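Local coordinates for protein uracil-DNA glycosylase (Sulfolobus tokodaii str. 7, PDB 4ZBY) that belongs to the uracil-DNA glycosylase superfamily, carries an iron-sulfur cluster and holds uracil in a pocket on its alpha/beta fold, at residues K8-S13 with L106-D111; V40-G45 with R92-D97; R53-V56 with L62-Q65; T64-E69 with E180-I185. One frame throughout, in Å; residues are numbered along the deposited sequence.

Interaction 1: K8-S13 with L106-D111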
loop_
_atom_site.group_PDB
_atom_site.type_symbol
_atom_site.label_atom_id
_atom_site.label_comp_id
_atom_site.label_asym_id
_atom_site.label_seq_id
_atom_site.Cartn_x
_atom_site.Cartn_y
_atom_site.Cartn_z
ATOM N N LYS A 8 6.503 -13.967 -1.698
ATOM C CA LYS A 8 7.019 -13.495 -2.980
ATOM C C LYS A 8 7.024 -14.601 -4.048
ATOM O O LYS A 8 6.580 -14.392 -5.190
ATOM C CB LYS A 8 8.431 -12.914 -2.809
ATOM C CG LYS A 8 9.105 -12.568 -4.120
ATOM C CD LYS A 8 10.072 -11.412 -3.953
ATOM C CE LYS A 8 11.105 -11.383 -5.076
ATOM N NZ LYS A 8 11.918 -10.121 -5.010
ATOM N N GLU A 9 7.507 -15.787 -3.680
ATOM C CA GLU A 9 7.531 -16.914 -4.599
ATOM C C GLU A 9 6.152 -17.308 -5.078
ATOM O O GLU A 9 5.957 -17.604 -6.256
ATOM C CB GLU A 9 8.188 -18.109 -3.935
ATOM C CG GLU A 9 9.663 -17.889 -3.755
ATOM C CD GLU A 9 10.306 -17.395 -5.039
ATOM O OE1 GLU A 9 10.350 -18.181 -6.020
ATOM O OE2 GLU A 9 10.736 -16.215 -5.077
ATOM N N GLU A 10 5.201 -17.324 -4.150
ATOM C CA GLU A 10 3.832 -17.710 -4.465
ATOM C C GLU A 10 3.200 -16.712 -5.403
ATOM O O GLU A 10 2.543 -17.114 -6.354
ATOM C CB GLU A 10 2.990 -17.823 -3.198
ATOM C CG GLU A 10 3.412 -18.978 -2.297
ATOM C CD GLU A 10 2.503 -19.127 -1.102
ATOM O OE1 GLU A 10 1.345 -18.665 -1.188
ATOM O OE2 GLU A 10 2.948 -19.709 -0.071
ATOM N N VAL A 11 3.386 -15.423 -5.118
ATOM C CA VAL A 11 2.789 -14.368 -5.950
ATOM C C VAL A 11 3.346 -14.428 -7.376
ATOM O O VAL A 11 2.601 -14.332 -8.346
ATOM C CB VAL A 11 3.032 -12.984 -5.355
ATOM C CG1 VAL A 11 2.770 -11.865 -6.402
ATOM C CG2 VAL A 11 2.140 -12.782 -4.125
ATOM N N ILE A 12 4.657 -14.616 -7.495
ATOM C CA ILE A 12 5.297 -14.585 -8.808
ATOM C C ILE A 12 4.762 -15.673 -9.735
ATOM O O ILE A 12 4.693 -15.482 -10.962
ATOM C CB ILE A 12 6.810 -14.687 -8.650
ATOM C CG1 ILE A 12 7.355 -13.307 -8.231
ATOM C CG2 ILE A 12 7.471 -15.198 -9.926
ATOM C CD1 ILE A 12 8.821 -13.355 -7.831
ATOM N N SER A 13 4.327 -16.790 -9.163
ATOM C CA SER A 13 3.744 -17.862 -9.982
ATOM C C SER A 13 2.252 -18.057 -9.798
ATOM O O SER A 13 1.705 -19.072 -10.249
ATOM C CB SER A 13 4.433 -19.186 -9.683
ATOM O OG SER A 13 5.777 -19.144 -10.103
ATOM N N LEU A 106 -1.537 -9.946 1.196
ATOM C CA LEU A 106 -1.306 -8.735 1.998
ATOM C C LEU A 106 -1.463 -9.002 3.518
ATOM O O LEU A 106 -0.650 -8.544 4.316
ATOM C CB LEU A 106 -2.268 -7.636 1.554
ATOM C CG LEU A 106 -2.200 -6.327 2.346
ATOM C CD1 LEU A 106 -0.834 -5.719 2.200
ATOM C CD2 LEU A 106 -3.275 -5.358 1.858
ATOM N N ASP A 107 -2.515 -9.724 3.886
ATOM C CA ASP A 107 -2.735 -10.153 5.272
ATOM C C ASP A 107 -1.472 -10.821 5.803
ATOM O O ASP A 107 -1.024 -10.546 6.916
ATOM C CB ASP A 107 -3.888 -11.146 5.392
ATOM C CG ASP A 107 -5.229 -10.555 5.041
ATOM O OD1 ASP A 107 -5.368 -9.318 5.000
ATOM O OD2 ASP A 107 -6.157 -11.347 4.827
ATOM N N ARG A 108 -0.908 -11.714 4.994
ATOM C CA ARG A 108 0.272 -12.465 5.415
ATOM C C ARG A 108 1.482 -11.561 5.538
ATOM O O ARG A 108 2.323 -11.750 6.433
ATOM C CB ARG A 108 0.552 -13.604 4.436
ATOM C CG ARG A 108 -0.491 -14.710 4.532
ATOM C CD ARG A 108 -0.397 -15.705 3.378
ATOM N NE ARG A 108 0.926 -16.316 3.249
ATOM C CZ ARG A 108 1.276 -17.083 2.224
ATOM N NH1 ARG A 108 0.395 -17.312 1.257
ATOM N NH2 ARG A 108 2.492 -17.611 2.157
ATOM N N GLN A 109 1.568 -10.565 4.661
ATOM C CA GLN A 109 2.699 -9.641 4.680
ATOM C C GLN A 109 2.621 -8.758 5.926
ATOM O O GLN A 109 3.643 -8.512 6.610
ATOM C CB GLN A 109 2.746 -8.792 3.389
ATOM C CG GLN A 109 3.105 -9.621 2.181
ATOM C CD GLN A 109 2.955 -8.861 0.870
ATOM O OE1 GLN A 109 1.980 -8.134 0.683
ATOM N NE2 GLN A 109 3.935 -9.006 -0.030
ATOM N N ILE A 110 1.417 -8.275 6.217
ATOM C CA ILE A 110 1.207 -7.505 7.441
ATOM C C ILE A 110 1.518 -8.348 8.681
ATOM O O ILE A 110 2.160 -7.857 9.615
ATOM C CB ILE A 110 -0.230 -6.960 7.517
ATOM C CG1 ILE A 110 -0.488 -5.985 6.381
ATOM C CG2 ILE A 110 -0.492 -6.290 8.880
ATOM C CD1 ILE A 110 -1.953 -5.609 6.255
ATOM N N ASP A 111 1.091 -9.612 8.682
ATOM C CA ASP A 111 1.317 -10.509 9.821
ATOM C C ASP A 111 2.780 -10.644 10.163
ATOM O O ASP A 111 3.153 -10.784 11.344
ATOM C CB ASP A 111 0.753 -11.904 9.524
ATOM C CG ASP A 111 -0.722 -11.979 9.744
ATOM O OD1 ASP A 111 -1.275 -10.959 10.188
ATOM O OD2 ASP A 111 -1.328 -13.054 9.495
#
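Arg-108 reaches from helix 96-113 toward Glu-10 on helix 4-12, and the two side chains cross at about a right angle. The CB of Arg-108 points toward the N-terminal helix, and CG lies beside the backbone N, anti to the carbonyl carbon. The side chain also touches Lys-6 and Ile-7 of helix 4-12; a bend at chi3 (56°) turns the guanidinium to its partners. NE is taken by a salt bridge to Asp-2, which leaves the far end of the group for Glu-10. This is an end-on, bidentate salt bridge: NH1 donates to Glu-10 OE1 at 3.0 Å, and NH2 donates to Glu-10 OE2 at 3.1 Å, both nearly straight. It ties the N-terminal helix to helix 96-113, and both elements border the iron-sulfur site: Val-11 touches the cluster, while Cys-14, just beyond the first helix, and Cys-102, on the second, belong to its pocket. The carboxylate stands at the guanidinium edge, with both oxygens close to the plane of the arginine group. Its own plane is turned 50° from that of the guanidinium, however, and each oxygen is met from above the carboxylate plane.

Interaction 2: V40-G45 with R92-D97. With URA (uracil), chain C.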
loop_
_atom_site.group_PDB
_atom_site.type_symbol
_atom_site.label_atom_id
_atom_site.label_comp_id
_atom_site.label_asym_id
_atom_site.label_seq_id
_atom_site.Cartn_x
_atom_site.Cartn_y
_atom_site.Cartn_z
ATOM N N VAL A 40 0.542 0.765 1.179
ATOM C CA VAL A 40 -0.284 -0.168 0.401
ATOM C C VAL A 40 -1.104 0.582 -0.615
ATOM O O VAL A 40 -1.948 1.400 -0.250
ATOM C CB VAL A 40 -1.246 -0.979 1.310
ATOM C CG1 VAL A 40 -1.984 -2.055 0.505
ATOM C CG2 VAL A 40 -0.482 -1.609 2.473
ATOM N N GLY A 41 -0.857 0.296 -1.892
ATOM C CA GLY A 41 -1.671 0.868 -2.954
ATOM C C GLY A 41 -2.763 -0.061 -3.444
ATOM O O GLY A 41 -3.135 -1.035 -2.797
ATOM N N GLU A 42 -3.297 0.273 -4.614
ATOM C CA GLU A 42 -4.404 -0.463 -5.221
ATOM C C GLU A 42 -3.941 -1.718 -5.982
ATOM O O GLU A 42 -4.232 -2.858 -5.588
ATOM C CB GLU A 42 -5.170 0.463 -6.170
ATOM C CG GLU A 42 -6.297 -0.238 -6.935
ATOM C CD GLU A 42 -6.973 0.667 -7.953
ATOM O OE1 GLU A 42 -6.653 1.882 -8.001
ATOM O OE2 GLU A 42 -7.827 0.151 -8.710
ATOM N N ALA A 43 -3.245 -1.485 -7.085
ATOM C CA ALA A 43 -2.770 -2.563 -7.951
ATOM C C ALA A 43 -1.686 -2.003 -8.854
ATOM O O ALA A 43 -1.621 -0.778 -9.075
ATOM C CB ALA A 43 -3.937 -3.170 -8.775
ATOM N N PRO A 44 -0.841 -2.883 -9.394
ATOM C CA PRO A 44 0.186 -2.464 -10.348
ATOM C C PRO A 44 -0.386 -1.746 -11.552
ATOM O O PRO A 44 -1.444 -2.124 -12.072
ATOM C CB PRO A 44 0.817 -3.794 -10.808
ATOM C CG PRO A 44 0.491 -4.765 -9.774
ATOM C CD PRO A 44 -0.761 -4.324 -9.081
ATOM N N GLY A 45 0.326 -0.732 -12.028
ATOM C CA GLY A 45 0.024 -0.211 -13.341
ATOM C C GLY A 45 0.944 -0.794 -14.399
ATOM O O GLY A 45 1.566 -1.843 -14.208
ATOM N N ARG A 92 -8.521 -0.743 -15.734
ATOM C CA ARG A 92 -9.616 -0.857 -14.752
ATOM C C ARG A 92 -9.131 -1.127 -13.328
ATOM O O ARG A 92 -7.961 -1.490 -13.071
ATOM C CB ARG A 92 -10.637 -1.935 -15.162
ATOM C CG ARG A 92 -10.204 -3.399 -14.909
ATOM C CD ARG A 92 -11.470 -4.266 -14.866
ATOM N NE ARG A 92 -11.208 -5.699 -15.053
ATOM C CZ ARG A 92 -10.705 -6.491 -14.107
ATOM N NH1 ARG A 92 -10.361 -6.001 -12.914
ATOM N NH2 ARG A 92 -10.517 -7.777 -14.376
ATOM N N ASP A 93 -10.039 -0.934 -12.374
ATOM C CA ASP A 93 -9.755 -1.315 -10.989
ATOM C C ASP A 93 -9.993 -2.812 -10.793
ATOM O O ASP A 93 -10.772 -3.402 -11.522
ATOM C CB ASP A 93 -10.644 -0.517 -10.024
ATOM C CG ASP A 93 -10.597 0.977 -10.292
ATOM O OD1 ASP A 93 -9.515 1.569 -10.124
ATOM O OD2 ASP A 93 -11.634 1.557 -10.673
ATOM N N PRO A 94 -9.363 -3.418 -9.762
ATOM C CA PRO A 94 -9.589 -4.830 -9.426
ATOM C C PRO A 94 -11.054 -5.122 -9.186
ATOM O O PRO A 94 -11.747 -4.263 -8.650
ATOM C CB PRO A 94 -8.801 -5.023 -8.123
ATOM C CG PRO A 94 -7.720 -4.027 -8.205
ATOM C CD PRO A 94 -8.290 -2.830 -8.956
ATOM N N GLU A 95 -11.523 -6.295 -9.595
ATOM C CA GLU A 95 -12.870 -6.732 -9.228
ATOM C C GLU A 95 -12.867 -7.093 -7.756
ATOM O O GLU A 95 -11.804 -7.230 -7.157
ATOM C CB GLU A 95 -13.320 -7.952 -10.026
ATOM C CG GLU A 95 -12.995 -7.946 -11.486
ATOM C CD GLU A 95 -14.051 -7.281 -12.295
ATOM O OE1 GLU A 95 -14.962 -7.985 -12.779
ATOM O OE2 GLU A 95 -13.973 -6.046 -12.438
ATOM N N GLU A 96 -14.050 -7.269 -7.169
ATOM C CA GLU A 96 -14.094 -7.677 -5.771
ATOM C C GLU A 96 -13.555 -9.100 -5.624
ATOM O O GLU A 96 -12.848 -9.380 -4.659
ATOM C CB GLU A 96 -15.513 -7.566 -5.194
ATOM C CG GLU A 96 -15.965 -6.129 -4.876
ATOM C CD GLU A 96 -15.019 -5.367 -3.941
ATOM O OE1 GLU A 96 -14.417 -5.978 -3.028
ATOM O OE2 GLU A 96 -14.871 -4.142 -4.124
ATOM N N ASP A 97 -13.853 -9.977 -6.582
ATOM C CA ASP A 97 -13.365 -11.349 -6.503
ATOM C C ASP A 97 -11.840 -11.392 -6.635
ATOM O O ASP A 97 -11.194 -12.336 -6.174
ATOM C CB ASP A 97 -14.022 -12.238 -7.562
ATOM C CG ASP A 97 -13.452 -12.026 -8.958
ATOM O OD1 ASP A 97 -13.435 -10.876 -9.425
ATOM O OD2 ASP A 97 -13.026 -13.014 -9.599
HETATM N N1 URA C . -0.676 2.341 -8.486
HETATM C C2 URA C . -0.784 1.565 -7.385
HETATM O O2 URA C . -1.806 1.480 -6.729
HETATM N N3 URA C . 0.237 0.733 -7.147
HETATM C C4 URA C . 1.354 0.601 -7.893
HETATM O O4 URA C . 2.240 -0.147 -7.517
HETATM C C5 URA C . 1.438 1.434 -9.027
HETATM C C6 URA C . 0.430 2.295 -9.301
HETATM O O HOH W 1 -6.078 -0.879 -11.119
#
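The carboxylates of Glu-42 and Asp-93 come together with their planes 32° apart, Glu-42 OE2 lying 2.6 Å from Asp-93 OD1. The same OE2 is pressed against the Pro-94 ring, 3.0 Å from Pro-94 CD. Behind Pro-94, the Arg-92 guanidinium has Pro-94 CA at its edge and Glu-95 OE2 over one face, a long, purely electrostatic pairing. In its own plane, Arg-92 NH1 donates to Asp-93 O at 3.0 Å, which folds the arginine back along its own loop. Glu-42 reaches the 92-97 segment as an extended chain, its CG anti to the backbone N (chi1 176°). Its backbone belongs to the Gly-Glu-Ala-Pro-Gly motif, residues 41-45, which begins at the end of strand 37-41 and is a signature of iron-sulfur members of this superfamily. Here the loop faces uracil: Glu-42 N donates to uracil O2 at 2.9 Å, and Ala-43 N adds a weak bond to that oxygen. The side chains of these two residues meanwhile face the other segment, with Ala-43 CB packed 3.9 Å from Pro-94 CG. A water donates to Arg-92 O at 2.8 Å and, weakly, to Glu-42 OE2, joining the two loops at a second point.

Interaction 3: R53-V56 with L62-Q65. With URA (uracil), chain C.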
loop_
_atom_site.group_PDB
_atom_site.type_symbol
_atom_site.label_atom_id
_atom_site.label_comp_id
_atom_site.label_asym_id
_atom_site.label_seq_id
_atom_site.Cartn_x
_atom_site.Cartn_y
_atom_site.Cartn_z
ATOM N N ARG A 53 7.775 -4.578 -10.017
ATOM C CA ARG A 53 8.093 -3.730 -8.856
ATOM C C ARG A 53 6.941 -2.769 -8.619
ATOM O O ARG A 53 6.354 -2.315 -9.575
ATOM C CB ARG A 53 9.371 -2.931 -9.104
ATOM C CG ARG A 53 10.543 -3.718 -9.648
ATOM C CD ARG A 53 11.722 -2.806 -9.757
ATOM N NE ARG A 53 11.852 -2.057 -8.511
ATOM C CZ ARG A 53 12.514 -0.914 -8.389
ATOM N NH1 ARG A 53 13.143 -0.387 -9.439
ATOM N NH2 ARG A 53 12.564 -0.310 -7.209
ATOM N N PRO A 54 6.620 -2.448 -7.351
ATOM C CA PRO A 54 5.513 -1.529 -7.089
ATOM C C PRO A 54 5.937 -0.062 -7.254
ATOM O O PRO A 54 7.107 0.284 -7.037
ATOM C CB PRO A 54 5.139 -1.840 -5.637
ATOM C CG PRO A 54 6.438 -2.238 -5.029
ATOM C CD PRO A 54 7.221 -2.969 -6.104
ATOM N N PHE A 55 4.980 0.777 -7.634
ATOM C CA PHE A 55 5.173 2.222 -7.636
ATOM C C PHE A 55 6.499 2.662 -8.304
ATOM O O PHE A 55 7.402 3.252 -7.672
ATOM C CB PHE A 55 5.051 2.746 -6.189
ATOM C CG PHE A 55 3.619 2.827 -5.699
ATOM C CD1 PHE A 55 2.754 3.782 -6.214
ATOM C CD2 PHE A 55 3.132 1.943 -4.745
ATOM C CE1 PHE A 55 1.450 3.878 -5.766
ATOM C CE2 PHE A 55 1.826 2.017 -4.312
ATOM C CZ PHE A 55 0.987 2.983 -4.806
ATOM N N VAL A 56 6.599 2.395 -9.608
ATOM C CA VAL A 56 7.783 2.805 -10.380
ATOM C C VAL A 56 7.455 3.707 -11.571
ATOM O O VAL A 56 8.351 4.235 -12.227
ATOM C CB VAL A 56 8.592 1.575 -10.895
ATOM C CG1 VAL A 56 9.336 0.924 -9.750
ATOM C CG2 VAL A 56 7.710 0.549 -11.622
ATOM N N LEU A 62 6.518 9.967 -7.747
ATOM C CA LEU A 62 6.044 10.996 -6.819
ATOM C C LEU A 62 6.033 10.426 -5.403
ATOM O O LEU A 62 6.452 11.090 -4.457
ATOM C CB LEU A 62 4.665 11.494 -7.209
ATOM C CG LEU A 62 4.017 12.491 -6.251
ATOM C CD1 LEU A 62 4.951 13.643 -5.954
ATOM C CD2 LEU A 62 2.751 12.998 -6.910
ATOM N N LEU A 63 5.546 9.196 -5.260
ATOM C CA LEU A 63 5.561 8.551 -3.962
ATOM C C LEU A 63 6.983 8.487 -3.410
ATOM O O LEU A 63 7.217 8.853 -2.264
ATOM C CB LEU A 63 4.974 7.141 -4.033
ATOM C CG LEU A 63 5.052 6.360 -2.722
ATOM C CD1 LEU A 63 4.218 7.011 -1.624
ATOM C CD2 LEU A 63 4.601 4.928 -2.894
ATOM N N THR A 64 7.933 8.028 -4.225
ATOM C CA THR A 64 9.309 7.956 -3.770
ATOM C C THR A 64 9.841 9.313 -3.309
ATOM O O THR A 64 10.506 9.421 -2.261
ATOM C CB THR A 64 10.198 7.374 -4.894
ATOM O OG1 THR A 64 9.664 6.106 -5.258
ATOM C CG2 THR A 64 11.627 7.215 -4.407
ATOM N N GLN A 65 9.510 10.362 -4.054
ATOM C CA GLN A 65 9.960 11.702 -3.717
ATOM C C GLN A 65 9.384 12.146 -2.374
ATOM O O GLN A 65 10.100 12.722 -1.564
ATOM C CB GLN A 65 9.591 12.708 -4.817
ATOM C CG GLN A 65 10.047 14.125 -4.504
ATOM C CD GLN A 65 9.608 15.132 -5.558
ATOM O OE1 GLN A 65 8.852 14.806 -6.477
ATOM N NE2 GLN A 65 10.080 16.360 -5.424
HETATM N N1 URA C . -0.676 2.341 -8.486
HETATM C C2 URA C . -0.784 1.565 -7.385
HETATM O O2 URA C . -1.806 1.480 -6.729
HETATM N N3 URA C . 0.237 0.733 -7.147
HETATM C C4 URA C . 1.354 0.601 -7.893
HETATM O O4 URA C . 2.240 -0.147 -7.517
HETATM C C5 URA C . 1.438 1.434 -9.027
HETATM C C6 URA C . 0.430 2.295 -9.301
HETATM O O HOH W 2 9.497 5.180 -7.958
#
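Phe-55 meets Leu-63 through one face of its ring, and this is the tight half of the contact. Leu-63 CD2 approaches to 3.6 Å from Phe-55 CG and sits 3.9 Å from the ring centroid, 20° off the normal, a CH-pi contact displaced toward the CB side of the ring. With CG anti to the backbone N (chi1 176°), the branched end of Leu-63 is carried to the ring, and CD2 does the touching. The opposite face is covered by uracil, whose N3 comes within 3.3 Å of Phe-55 CZ, so the ring is wedged between helix and uracil. The backbone of Phe-55 takes part as well: its N donates to uracil O4 at 2.9 Å. The looser side lies where the main chain leaves the ring. There Phe-55 O and Thr-64 OG1 stand 4.4 Å apart, and a water bridges them, donating to both oxygens. Arg-75 also binds both, while the threonine hydroxyl is further held by Gly-60 O in its own helix. Leu-121 and Ile-80 of the central sheet complete the apolar setting of the ring. Asn-82 and His-164 are also bonded to uracil. A phenylalanine stacked over uracil is characteristic of the pocket in this superfamily; here helix 58-71 backs it through Leu-63.

Interaction 4: T64-E69 with E180-I185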
loop_
_atom_site.group_PDB
_atom_site.type_symbol
_atom_site.label_atom_id
_atom_site.label_comp_id
_atom_site.label_asym_id
_atom_site.label_seq_id
_atom_site.Cartn_x
_atom_site.Cartn_y
_atom_site.Cartn_z
ATOM N N THR A 64 7.933 8.028 -4.225
ATOM C CA THR A 64 9.309 7.956 -3.770
ATOM C C THR A 64 9.841 9.313 -3.309
ATOM O O THR A 64 10.506 9.421 -2.261
ATOM C CB THR A 64 10.198 7.374 -4.894
ATOM O OG1 THR A 64 9.664 6.106 -5.258
ATOM C CG2 THR A 64 11.627 7.215 -4.407
ATOM N N GLN A 65 9.510 10.362 -4.054
ATOM C CA GLN A 65 9.960 11.702 -3.717
ATOM C C GLN A 65 9.384 12.146 -2.374
ATOM O O GLN A 65 10.100 12.722 -1.564
ATOM C CB GLN A 65 9.591 12.708 -4.817
ATOM C CG GLN A 65 10.047 14.125 -4.504
ATOM C CD GLN A 65 9.608 15.132 -5.558
ATOM O OE1 GLN A 65 8.852 14.806 -6.477
ATOM N NE2 GLN A 65 10.080 16.360 -5.424
ATOM N N MET A 66 8.104 11.861 -2.116
ATOM C CA MET A 66 7.516 12.251 -0.834
ATOM C C MET A 66 8.123 11.458 0.309
ATOM O O MET A 66 8.383 11.993 1.386
ATOM C CB MET A 66 5.999 12.075 -0.836
ATOM C CG MET A 66 5.332 12.955 -1.824
ATOM S SD MET A 66 3.564 13.043 -1.517
ATOM C CE MET A 66 3.105 14.157 -2.839
ATOM N N ILE A 67 8.326 10.169 0.089
ATOM C CA ILE A 67 8.935 9.360 1.120
ATOM C C ILE A 67 10.325 9.911 1.463
ATOM O O ILE A 67 10.678 10.030 2.641
ATOM C CB ILE A 67 9.021 7.888 0.700
ATOM C CG1 ILE A 67 7.598 7.300 0.666
ATOM C CG2 ILE A 67 9.859 7.094 1.704
ATOM C CD1 ILE A 67 7.559 5.920 0.070
ATOM N N LYS A 68 11.092 10.281 0.441
ATOM C CA LYS A 68 12.430 10.804 0.661
ATOM C C LYS A 68 12.429 12.203 1.258
ATOM O O LYS A 68 13.084 12.441 2.270
ATOM C CB LYS A 68 13.222 10.802 -0.655
ATOM C CG LYS A 68 14.574 11.484 -0.534
ATOM C CD LYS A 68 15.462 10.741 0.434
ATOM C CE LYS A 68 16.873 11.309 0.395
ATOM N NZ LYS A 68 17.796 10.497 1.235
ATOM N N GLU A 69 11.696 13.135 0.648
ATOM C CA GLU A 69 11.810 14.533 1.034
ATOM C C GLU A 69 11.014 14.880 2.282
ATOM O O GLU A 69 11.422 15.747 3.050
ATOM C CB GLU A 69 11.368 15.429 -0.122
ATOM C CG GLU A 69 12.221 15.228 -1.348
ATOM C CD GLU A 69 11.899 16.218 -2.433
ATOM O OE1 GLU A 69 10.944 17.002 -2.253
ATOM O OE2 GLU A 69 12.604 16.208 -3.463
ATOM N N GLU A 180 0.948 17.330 2.988
ATOM C CA GLU A 180 0.610 17.620 4.371
ATOM C C GLU A 180 0.295 16.328 5.110
ATOM O O GLU A 180 0.650 16.174 6.273
ATOM C CB GLU A 180 -0.574 18.589 4.441
ATOM C CG GLU A 180 -0.227 19.987 3.961
ATOM C CD GLU A 180 0.919 20.601 4.747
ATOM O OE1 GLU A 180 0.778 20.753 5.977
ATOM O OE2 GLU A 180 1.965 20.914 4.137
ATOM N N ASP A 181 -0.370 15.400 4.428
ATOM C CA ASP A 181 -0.645 14.087 5.007
ATOM C C ASP A 181 0.672 13.372 5.302
ATOM O O ASP A 181 0.798 12.739 6.342
ATOM C CB ASP A 181 -1.503 13.216 4.091
ATOM C CG ASP A 181 -2.985 13.521 4.222
ATOM O OD1 ASP A 181 -3.346 14.319 5.098
ATOM O OD2 ASP A 181 -3.780 12.963 3.438
ATOM N N PHE A 182 1.664 13.505 4.416
ATOM C CA PHE A 182 2.944 12.842 4.656
ATOM C C PHE A 182 3.704 13.513 5.806
ATOM O O PHE A 182 4.416 12.828 6.543
ATOM C CB PHE A 182 3.793 12.779 3.380
ATOM C CG PHE A 182 3.596 11.504 2.596
ATOM C CD1 PHE A 182 2.352 11.148 2.133
ATOM C CD2 PHE A 182 4.663 10.653 2.345
ATOM C CE1 PHE A 182 2.157 9.969 1.423
ATOM C CE2 PHE A 182 4.471 9.464 1.634
ATOM C CZ PHE A 182 3.232 9.121 1.186
ATOM N N LYS A 183 3.536 14.826 5.976
ATOM C CA LYS A 183 4.107 15.526 7.134
ATOM C C LYS A 183 3.538 14.957 8.433
ATOM O O LYS A 183 4.254 14.791 9.426
ATOM C CB LYS A 183 3.838 17.036 7.063
ATOM C CG LYS A 183 4.587 17.768 5.948
ATOM C CD LYS A 183 4.290 19.276 5.960
ATOM C CE LYS A 183 5.041 20.016 4.848
ATOM N NZ LYS A 183 4.676 21.463 4.773
ATOM N N LYS A 184 2.234 14.673 8.435
ATOM C CA LYS A 184 1.601 14.086 9.605
ATOM C C LYS A 184 2.101 12.677 9.853
ATOM O O LYS A 184 2.280 12.283 11.014
ATOM C CB LYS A 184 0.071 14.096 9.469
ATOM C CG LYS A 184 -0.515 15.498 9.514
ATOM C CD LYS A 184 -2.022 15.460 9.216
ATOM C CE LYS A 184 -2.702 16.757 9.631
ATOM N NZ LYS A 184 -2.226 17.905 8.815
ATOM N N ILE A 185 2.309 11.927 8.773
ATOM C CA ILE A 185 2.856 10.584 8.864
ATOM C C ILE A 185 4.274 10.663 9.438
ATOM O O ILE A 185 4.615 9.849 10.294
ATOM C CB ILE A 185 2.842 9.855 7.511
ATOM C CG1 ILE A 185 1.375 9.587 7.143
ATOM C CG2 ILE A 185 3.674 8.546 7.557
ATOM C CD1 ILE A 185 1.160 9.236 5.666
#
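Met-66 and Ile-67 of helix 58-71 both pack on the ring of Phe-182 from helix 172-190, with the closest backbone approach between Met-66 and Phe-182. The aromatic contacts come first. Met-66 CB lies over one face of the ring, 3.7 Å from Phe-182 CD2 and 28° off the normal through the centroid, a CH-pi contact. Further along the same side chain, Met-66 SD stands 4.4 Å from the centroid of the Phe-182 ring over that face, a Met-aromatic contact. The methionine was modelled in two conformers, so the sulfur placement describes one of them and is less certain. Its CG lies beside the backbone N (chi1 -63°) and the chain beyond is extended, which carries the thioether across the ring. The opposite face is covered within the helix by Ile-185 CD1.

Plain apolar packing adds a contact at the ring edge. The CB of Ile-67 points away from the partner helix, yet Ile-67 CG1 reaches to 3.9 Å from Phe-182 CE2, close to the ring plane.

Polar interactions keep to each helix or lead outward. Lys-183 NZ forms a salt bridge with Glu-180 OE2 at 2.8 Å, on its syn lone pair, in one of two conformers modelled for each residue. Gln-65 NE2 bonds weakly to both carboxylate oxygens of Glu-69, and Asp-181 pairs with Arg-144.

The phenylalanine also touches Leu-63, Ile-70 and Leu-71 of helix 58-71. Asp-181, Lys-184 and Ile-185 rest on Phe-160, so helix 172-190 contacts both helix 58-71 and strand 155-162.

Overall arrangement
Along the chain, interaction 1 opens first and encloses interaction 2, which in turn encloses interaction 3; interaction 4 starts on the helix where interaction 3 ends and closes near the C-terminus. Interactions 1 and 2 share helix 96-113, with centres 15 Å apart, and meet where Leu-106 packs on Val-40. Interactions 3 and 4 share helix 58-71, with centres 12 Å apart, and join through Leu-63 and Phe-182. Between these pairs, Gly-41 touches Phe-55 where interactions 2 and 3 both reach uracil. Interactions 1 and 4, with centres about 26 Å apart, lie on opposite sides of the chain's centre. The packing thus runs from the iron-sulfur end, through the uracil pocket, to the C-terminal helix.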